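Local coordinates for flagellar motor switch protein FliG (Thermotoga maritima, PDB 3AJC) that probably forms part of the switch complex at the base of the flagellar basal body, which meets chemotaxis proteins and motor components that set the direction of rotation, at residues A[27-32]-A[60-65]; A[42-47]-A[53-58]. All coordinates share one frame; numbering follows the deposited sequence.

Contact 1 (A[27-32]-A[60-65]); sequences TIAVVL and ALLERT
L62 meets A29 and V30 with a single methyl group. Its CD1 lies 4.2 Å from A29 CB and 4.1 Å from V30 CG2, so one branch of the leucine rests against two successive residues of helix 25-33. L62 meets V30 nearly perpendicularly. V30 gives its CG2 methyl to the end of L62. That branch stands opposite the carbonyl carbon and beside the backbone N of V30. CG1 of V30 is anti to the backbone N and stands farther from L62 CD1, at 5.9 Å. A29 has only its CB to give, and the CB bond points toward the loop. L62 also points toward the helix. Its CG extends opposite its own backbone N (chi1 -163°), which carries the branched end across to the helix.

The backbone brings L62 to this place. L61 is the first residue to leave the helical conformation after helix 49-60, and a type I beta turn runs from L61 to R64. The bond from R64 N to L61 O, 3.1 Å, closes the turn. L62 also touches V89, and A29 also touches R58 and I59 of helix 49-60. R58 is the arginine of the EHPQR motif, which is important for interaction with FliM.

The two segments bury 94 Å² in all, and A29 and L62 are both buried. The touching atoms are all methyl carbons. The contact is therefore plain hydrophobic packing of a turn against a helix. It rests on dispersion and on burying methyls from water, and nothing directional between the two segments fixes the rotation of L62.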
ATOM      1  N   THR A  27      21.569  -2.020  -3.769  1.00 42.77           N
ATOM      2  CA  THR A  27      21.636  -0.812  -4.575  1.00 42.18           C
ATOM      3  C   THR A  27      20.370  -0.707  -5.423  1.00 40.26           C
ATOM      4  O   THR A  27      19.885   0.391  -5.718  1.00 41.31           O
ATOM      5  CB  THR A  27      22.875  -0.848  -5.483  1.00 43.74           C
ATOM      6  OG1 THR A  27      24.045  -1.023  -4.670  1.00 47.80           O
ATOM      7  CG2 THR A  27      23.002   0.438  -6.277  1.00 44.34           C
ATOM      8  N   ILE A  28      19.836  -1.858  -5.816  1.00 37.47           N
ATOM      9  CA  ILE A  28      18.614  -1.899  -6.615  1.00 35.79           C
ATOM     10  C   ILE A  28      17.448  -1.436  -5.745  1.00 33.36           C
ATOM     11  O   ILE A  28      16.634  -0.614  -6.169  1.00 31.20           O
ATOM     12  CB  ILE A  28      18.332  -3.334  -7.134  1.00 36.54           C
ATOM     13  CG1 ILE A  28      19.447  -3.763  -8.096  1.00 35.59           C
ATOM     14  CG2 ILE A  28      16.968  -3.382  -7.827  1.00 35.42           C
ATOM     15  CD1 ILE A  28      19.282  -5.175  -8.652  1.00 35.67           C
ATOM     16  N   ALA A  29      17.392  -1.965  -4.524  1.00 32.22           N
ATOM     17  CA  ALA A  29      16.354  -1.617  -3.560  1.00 34.23           C
ATOM     18  C   ALA A  29      16.299  -0.106  -3.338  1.00 36.58           C
ATOM     19  O   ALA A  29      15.219   0.490  -3.274  1.00 39.08           O
ATOM     20  CB  ALA A  29      16.622  -2.318  -2.252  1.00 33.91           C
ATOM     21  N   VAL A  30      17.467   0.517  -3.234  1.00 37.66           N
ATOM     22  CA  VAL A  30      17.547   1.957  -3.018  1.00 36.08           C
ATOM     23  C   VAL A  30      16.965   2.773  -4.162  1.00 36.17           C
ATOM     24  O   VAL A  30      16.204   3.724  -3.935  1.00 35.49           O
ATOM     25  CB  VAL A  30      19.013   2.415  -2.794  1.00 36.05           C
ATOM     26  CG1 VAL A  30      19.112   3.925  -2.917  1.00 33.43           C
ATOM     27  CG2 VAL A  30      19.484   1.974  -1.421  1.00 35.44           C
ATOM     28  N   VAL A  31      17.336   2.420  -5.386  1.00 35.96           N
ATOM     29  CA  VAL A  31      16.847   3.145  -6.550  1.00 37.02           C
ATOM     30  C   VAL A  31      15.333   3.034  -6.690  1.00 36.66           C
ATOM     31  O   VAL A  31      14.653   4.029  -6.914  1.00 39.28           O
ATOM     32  CB  VAL A  31      17.488   2.625  -7.863  1.00 38.04           C
ATOM     33  CG1 VAL A  31      16.884   3.373  -9.062  1.00 39.31           C
ATOM     34  CG2 VAL A  31      18.998   2.811  -7.825  1.00 36.23           C
ATOM     35  N   LEU A  32      14.807   1.823  -6.550  1.00 37.96           N
ATOM     36  CA  LEU A  32      13.373   1.599  -6.707  1.00 37.49           C
ATOM     37  C   LEU A  32      12.535   2.232  -5.606  1.00 39.25           C
ATOM     38  O   LEU A  32      11.435   2.735  -5.872  1.00 36.77           O
ATOM     39  CB  LEU A  32      13.056   0.097  -6.776  1.00 35.94           C
ATOM     40  CG  LEU A  32      13.660  -0.780  -7.889  1.00 34.12           C
ATOM     41  CD1 LEU A  32      12.784  -2.015  -8.109  1.00 31.76           C
ATOM     42  CD2 LEU A  32      13.739  -0.001  -9.169  1.00 32.20           C
ATOM     43  N   ALA A  60      11.680  -3.642   1.548  1.00 39.23           N
ATOM     44  CA  ALA A  60      10.832  -3.749   2.723  1.00 41.32           C
ATOM     45  C   ALA A  60      11.612  -3.449   4.002  1.00 43.67           C
ATOM     46  O   ALA A  60      11.078  -2.845   4.931  1.00 44.02           O
ATOM     47  CB  ALA A  60      10.227  -5.142   2.795  1.00 38.36           C
ATOM     48  N   LEU A  61      12.878  -3.866   4.040  1.00 45.53           N
ATOM     49  CA  LEU A  61      13.725  -3.662   5.214  1.00 47.45           C
ATOM     50  C   LEU A  61      14.852  -2.676   4.938  1.00 50.06           C
ATOM     51  O   LEU A  61      15.924  -2.762   5.534  1.00 51.64           O
ATOM     52  CB  LEU A  61      14.317  -5.005   5.645  1.00 46.39           C
ATOM     53  CG  LEU A  61      13.348  -6.166   5.897  1.00 44.80           C
ATOM     54  CD1 LEU A  61      14.141  -7.452   5.941  1.00 41.33           C
ATOM     55  CD2 LEU A  61      12.569  -5.956   7.195  1.00 43.10           C
ATOM     56  N   LEU A  62      14.591  -1.731   4.043  1.00 51.90           N
ATOM     57  CA  LEU A  62      15.592  -0.760   3.630  1.00 55.15           C
ATOM     58  C   LEU A  62      16.563  -0.191   4.668  1.00 59.19           C
ATOM     59  O   LEU A  62      17.769  -0.235   4.465  1.00 60.37           O
ATOM     60  CB  LEU A  62      14.929   0.400   2.885  1.00 54.76           C
ATOM     61  CG  LEU A  62      15.941   1.217   2.076  1.00 54.28           C
ATOM     62  CD1 LEU A  62      16.518   0.359   0.961  1.00 53.55           C
ATOM     63  CD2 LEU A  62      15.257   2.444   1.498  1.00 55.68           C
ATOM     64  N   GLU A  63      16.065   0.386   5.750  1.00 60.04           N
ATOM     65  CA  GLU A  63      16.977   0.950   6.740  1.00 61.33           C
ATOM     66  C   GLU A  63      16.781   0.280   8.086  1.00 60.16           C
ATOM     67  O   GLU A  63      17.168   0.807   9.129  1.00 60.47           O
ATOM     68  CB  GLU A  63      16.759   2.460   6.842  1.00 64.13           C
ATOM     69  CG  GLU A  63      17.265   3.214   5.623  1.00 68.35           C
ATOM     70  CD  GLU A  63      16.471   4.472   5.334  1.00 71.16           C
ATOM     71  OE1 GLU A  63      16.839   5.192   4.382  1.00 72.15           O
ATOM     72  OE2 GLU A  63      15.475   4.734   6.045  1.00 72.30           O
ATOM     73  N   ARG A  64      16.184  -0.904   8.029  1.00 58.62           N
ATOM     74  CA  ARG A  64      15.894  -1.714   9.202  1.00 55.62           C
ATOM     75  C   ARG A  64      16.674  -3.022   9.109  1.00 54.45           C
ATOM     76  O   ARG A  64      16.373  -3.971   9.831  1.00 53.73           O
ATOM     77  CB  ARG A  64      14.403  -2.059   9.251  1.00 55.61           C
ATOM     78  CG  ARG A  64      13.423  -0.895   9.371  1.00 56.63           C
ATOM     79  CD  ARG A  64      11.995  -1.443   9.309  1.00 57.07           C
ATOM     80  NE  ARG A  64      11.937  -2.762   9.930  1.00 56.95           N
ATOM     81  CZ  ARG A  64      10.901  -3.591   9.868  1.00 56.52           C
ATOM     82  NH1 ARG A  64       9.806  -3.245   9.207  1.00 56.28           N
ATOM     83  NH2 ARG A  64      10.971  -4.781  10.451  1.00 56.54           N
ATOM     84  N   THR A  65      17.668  -3.072   8.227  1.00 53.33           N
ATOM     85  CA  THR A  65      18.452  -4.290   8.019  1.00 53.56           C
ATOM     86  C   THR A  65      19.148  -4.880   9.238  1.00 52.02           C
ATOM     87  O   THR A  65      19.287  -6.100   9.345  1.00 50.81           O
ATOM     88  CB  THR A  65      19.498  -4.090   6.914  1.00 55.51           C
ATOM     89  OG1 THR A  65      20.537  -3.218   7.371  1.00 56.25           O
ATOM     90  CG2 THR A  65      18.837  -3.484   5.702  1.00 56.50           C
TER

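Contact 2 (A[42-47]-A[53-58]); sequences QILGAL and TEVLKR
L44 reaches from helix 37-46 to helix 49-60 and gives one methyl to each of two neighbouring residues. Its CD1 lies 4.0 Å from CG1 of V55. Its CD2 lies 4.0 Å from CD2 of L56. L44 and V55 run alongside each other, pointing opposite ways, whereas L56 stands nearly perpendicular to L44. The CG of L44 extends opposite its own backbone N (chi1 -178°), and this takes the fork of the leucine out to its two partners. All three side chains are buried, and the two segments bury 147 Å² between them.

Beside the contact, the carbonyl O of L44 accepts a hydrogen bond from NE2 of Q52. On a different face of helix 49-60 from the one that meets L44, K57 NZ forms a salt bridge with E54 OE2 at 2.9 Å. The nitrogen comes on the syn side, 32° out of the carboxylate plane. The other oxygen, E54 OE1, forms a salt bridge with K113 NZ. R58 NH1 makes a hydrogen bond with Q26 OE1, which joins two residues of the EHPQR motif.

Further helices pack round the pair. Helix 25-33 touches V55 and L47 through I28. Helix 14-21 packs on I43, A46 and L47. Helix 104-117 meets T53 and L56 through I110.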
ATOM      1  N   GLN A  42       7.143  -2.092 -12.417  1.00 28.64           N
ATOM      2  CA  GLN A  42       7.458  -2.383 -13.814  1.00 31.36           C
ATOM      3  C   GLN A  42       8.919  -2.834 -13.960  1.00 32.53           C
ATOM      4  O   GLN A  42       9.212  -3.814 -14.656  1.00 33.00           O
ATOM      5  CB  GLN A  42       7.174  -1.143 -14.675  1.00 31.37           C
ATOM      6  CG  GLN A  42       7.465  -1.291 -16.162  1.00 35.53           C
ATOM      7  CD  GLN A  42       7.116  -0.034 -16.955  1.00 36.96           C
ATOM      8  OE1 GLN A  42       7.490   1.076 -16.587  1.00 40.37           O
ATOM      9  NE2 GLN A  42       6.406  -0.212 -18.054  1.00 38.49           N
ATOM     10  N   ILE A  43       9.836  -2.124 -13.303  1.00 31.26           N
ATOM     11  CA  ILE A  43      11.253  -2.482 -13.356  1.00 30.95           C
ATOM     12  C   ILE A  43      11.505  -3.805 -12.638  1.00 32.14           C
ATOM     13  O   ILE A  43      12.190  -4.685 -13.158  1.00 34.89           O
ATOM     14  CB  ILE A  43      12.132  -1.414 -12.681  1.00 31.92           C
ATOM     15  CG1 ILE A  43      12.055  -0.099 -13.458  1.00 33.75           C
ATOM     16  CG2 ILE A  43      13.555  -1.909 -12.577  1.00 31.29           C
ATOM     17  CD1 ILE A  43      12.745   1.056 -12.759  1.00 36.89           C
ATOM     18  N   LEU A  44      10.954  -3.935 -11.435  1.00 30.73           N
ATOM     19  CA  LEU A  44      11.119  -5.137 -10.640  1.00 28.82           C
ATOM     20  C   LEU A  44      10.699  -6.378 -11.405  1.00 30.85           C
ATOM     21  O   LEU A  44      11.422  -7.377 -11.440  1.00 31.37           O
ATOM     22  CB  LEU A  44      10.300  -5.034  -9.354  1.00 28.01           C
ATOM     23  CG  LEU A  44      10.405  -6.222  -8.392  1.00 28.50           C
ATOM     24  CD1 LEU A  44      11.870  -6.486  -8.101  1.00 28.36           C
ATOM     25  CD2 LEU A  44       9.639  -5.931  -7.088  1.00 27.94           C
ATOM     26  N   GLY A  45       9.527  -6.319 -12.021  1.00 31.37           N
ATOM     27  CA  GLY A  45       9.043  -7.472 -12.757  1.00 32.19           C
ATOM     28  C   GLY A  45       9.870  -7.797 -13.985  1.00 34.75           C
ATOM     29  O   GLY A  45       9.782  -8.905 -14.509  1.00 35.35           O
ATOM     30  N   ALA A  46      10.669  -6.839 -14.448  1.00 34.86           N
ATOM     31  CA  ALA A  46      11.495  -7.052 -15.626  1.00 36.60           C
ATOM     32  C   ALA A  46      12.904  -7.474 -15.244  1.00 39.21           C
ATOM     33  O   ALA A  46      13.726  -7.752 -16.119  1.00 41.33           O
ATOM     34  CB  ALA A  46      11.540  -5.792 -16.475  1.00 36.82           C
ATOM     35  N   LEU A  47      13.187  -7.516 -13.944  1.00 38.60           N
ATOM     36  CA  LEU A  47      14.503  -7.931 -13.473  1.00 38.31           C
ATOM     37  C   LEU A  47      14.630  -9.453 -13.490  1.00 39.26           C
ATOM     38  O   LEU A  47      13.630 -10.176 -13.489  1.00 37.69           O
ATOM     39  CB  LEU A  47      14.756  -7.439 -12.047  1.00 37.61           C
ATOM     40  CG  LEU A  47      15.047  -5.952 -11.848  1.00 38.53           C
ATOM     41  CD1 LEU A  47      15.237  -5.673 -10.360  1.00 37.72           C
ATOM     42  CD2 LEU A  47      16.287  -5.558 -12.628  1.00 36.36           C
ATOM     43  N   THR A  53      12.716 -11.430  -5.489  1.00 34.48           N
ATOM     44  CA  THR A  53      12.395 -11.542  -4.070  1.00 36.84           C
ATOM     45  C   THR A  53      13.379 -10.803  -3.166  1.00 39.07           C
ATOM     46  O   THR A  53      12.974 -10.008  -2.305  1.00 37.69           O
ATOM     47  CB  THR A  53      12.330 -13.006  -3.611  1.00 36.69           C
ATOM     48  OG1 THR A  53      11.327 -13.697  -4.359  1.00 36.09           O
ATOM     49  CG2 THR A  53      11.953 -13.075  -2.142  1.00 35.75           C
ATOM     50  N   GLU A  54      14.670 -11.060  -3.362  1.00 39.91           N
ATOM     51  CA  GLU A  54      15.702 -10.421  -2.557  1.00 41.16           C
ATOM     52  C   GLU A  54      15.580  -8.893  -2.615  1.00 39.33           C
ATOM     53  O   GLU A  54      15.628  -8.216  -1.587  1.00 36.61           O
ATOM     54  CB  GLU A  54      17.083 -10.874  -3.042  1.00 45.60           C
ATOM     55  CG  GLU A  54      17.952 -11.556  -1.972  1.00 53.51           C
ATOM     56  CD  GLU A  54      17.207 -12.623  -1.151  1.00 57.20           C
ATOM     57  OE1 GLU A  54      16.429 -13.420  -1.732  1.00 58.56           O
ATOM     58  OE2 GLU A  54      17.417 -12.672   0.083  1.00 58.55           O
ATOM     59  N   VAL A  55      15.409  -8.352  -3.818  1.00 37.46           N
ATOM     60  CA  VAL A  55      15.276  -6.904  -3.983  1.00 33.64           C
ATOM     61  C   VAL A  55      14.028  -6.381  -3.285  1.00 34.26           C
ATOM     62  O   VAL A  55      14.050  -5.311  -2.674  1.00 33.91           O
ATOM     63  CB  VAL A  55      15.211  -6.509  -5.474  1.00 32.49           C
ATOM     64  CG1 VAL A  55      14.646  -5.101  -5.620  1.00 26.11           C
ATOM     65  CG2 VAL A  55      16.610  -6.601  -6.097  1.00 29.18           C
ATOM     66  N   LEU A  56      12.938  -7.138  -3.371  1.00 33.53           N
ATOM     67  CA  LEU A  56      11.691  -6.710  -2.748  1.00 34.67           C
ATOM     68  C   LEU A  56      11.860  -6.717  -1.221  1.00 35.92           C
ATOM     69  O   LEU A  56      11.384  -5.809  -0.526  1.00 32.80           O
ATOM     70  CB  LEU A  56      10.533  -7.629  -3.181  1.00 29.16           C
ATOM     71  CG  LEU A  56       9.107  -7.186  -2.817  1.00 32.05           C
ATOM     72  CD1 LEU A  56       8.815  -7.398  -1.331  1.00 28.74           C
ATOM     73  CD2 LEU A  56       8.933  -5.722  -3.189  1.00 27.46           C
ATOM     74  N   LYS A  57      12.551  -7.734  -0.707  1.00 37.50           N
ATOM     75  CA  LYS A  57      12.787  -7.839   0.732  1.00 38.98           C
ATOM     76  C   LYS A  57      13.649  -6.669   1.236  1.00 38.24           C
ATOM     77  O   LYS A  57      13.357  -6.082   2.282  1.00 37.08           O
ATOM     78  CB  LYS A  57      13.461  -9.170   1.065  1.00 40.08           C
ATOM     79  CG  LYS A  57      13.576  -9.450   2.559  1.00 45.39           C
ATOM     80  CD  LYS A  57      14.242 -10.793   2.827  1.00 47.38           C
ATOM     81  CE  LYS A  57      15.727 -10.749   2.494  1.00 50.54           C
ATOM     82  NZ  LYS A  57      16.405 -12.059   2.756  1.00 52.70           N
ATOM     83  N   ARG A  58      14.699  -6.327   0.489  1.00 36.91           N
ATOM     84  CA  ARG A  58      15.579  -5.224   0.861  1.00 37.48           C
ATOM     85  C   ARG A  58      14.836  -3.893   0.840  1.00 38.79           C
ATOM     86  O   ARG A  58      15.166  -2.973   1.592  1.00 37.71           O
ATOM     87  CB  ARG A  58      16.778  -5.157  -0.081  1.00 38.88           C
ATOM     88  CG  ARG A  58      17.848  -6.180   0.228  1.00 44.06           C
ATOM     89  CD  ARG A  58      18.907  -6.221  -0.857  1.00 48.19           C
ATOM     90  NE  ARG A  58      19.918  -7.234  -0.575  1.00 52.22           N
ATOM     91  CZ  ARG A  58      20.843  -7.123   0.372  1.00 55.84           C
ATOM     92  NH1 ARG A  58      20.895  -6.038   1.131  1.00 56.73           N
ATOM     93  NH2 ARG A  58      21.710  -8.108   0.571  1.00 58.46           N
TER

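Overall arrangement
Both contacts lie in the middle domain of FliG, with about 11 Å between their centres. Both segments of contact 2 come between the two segments of contact 1 in the sequence. Helices 25-33, 37-46 and 49-60 follow one another, and the loop after the last returns to the first. The contacts also touch directly: L32 CD2 lies 3.9 Å from I43 CD1. Helix 25-33, which carries one side of contact 1, also packs on both segments of contact 2. The result is one compact helical unit, which includes R58 of the FliM-interaction motif.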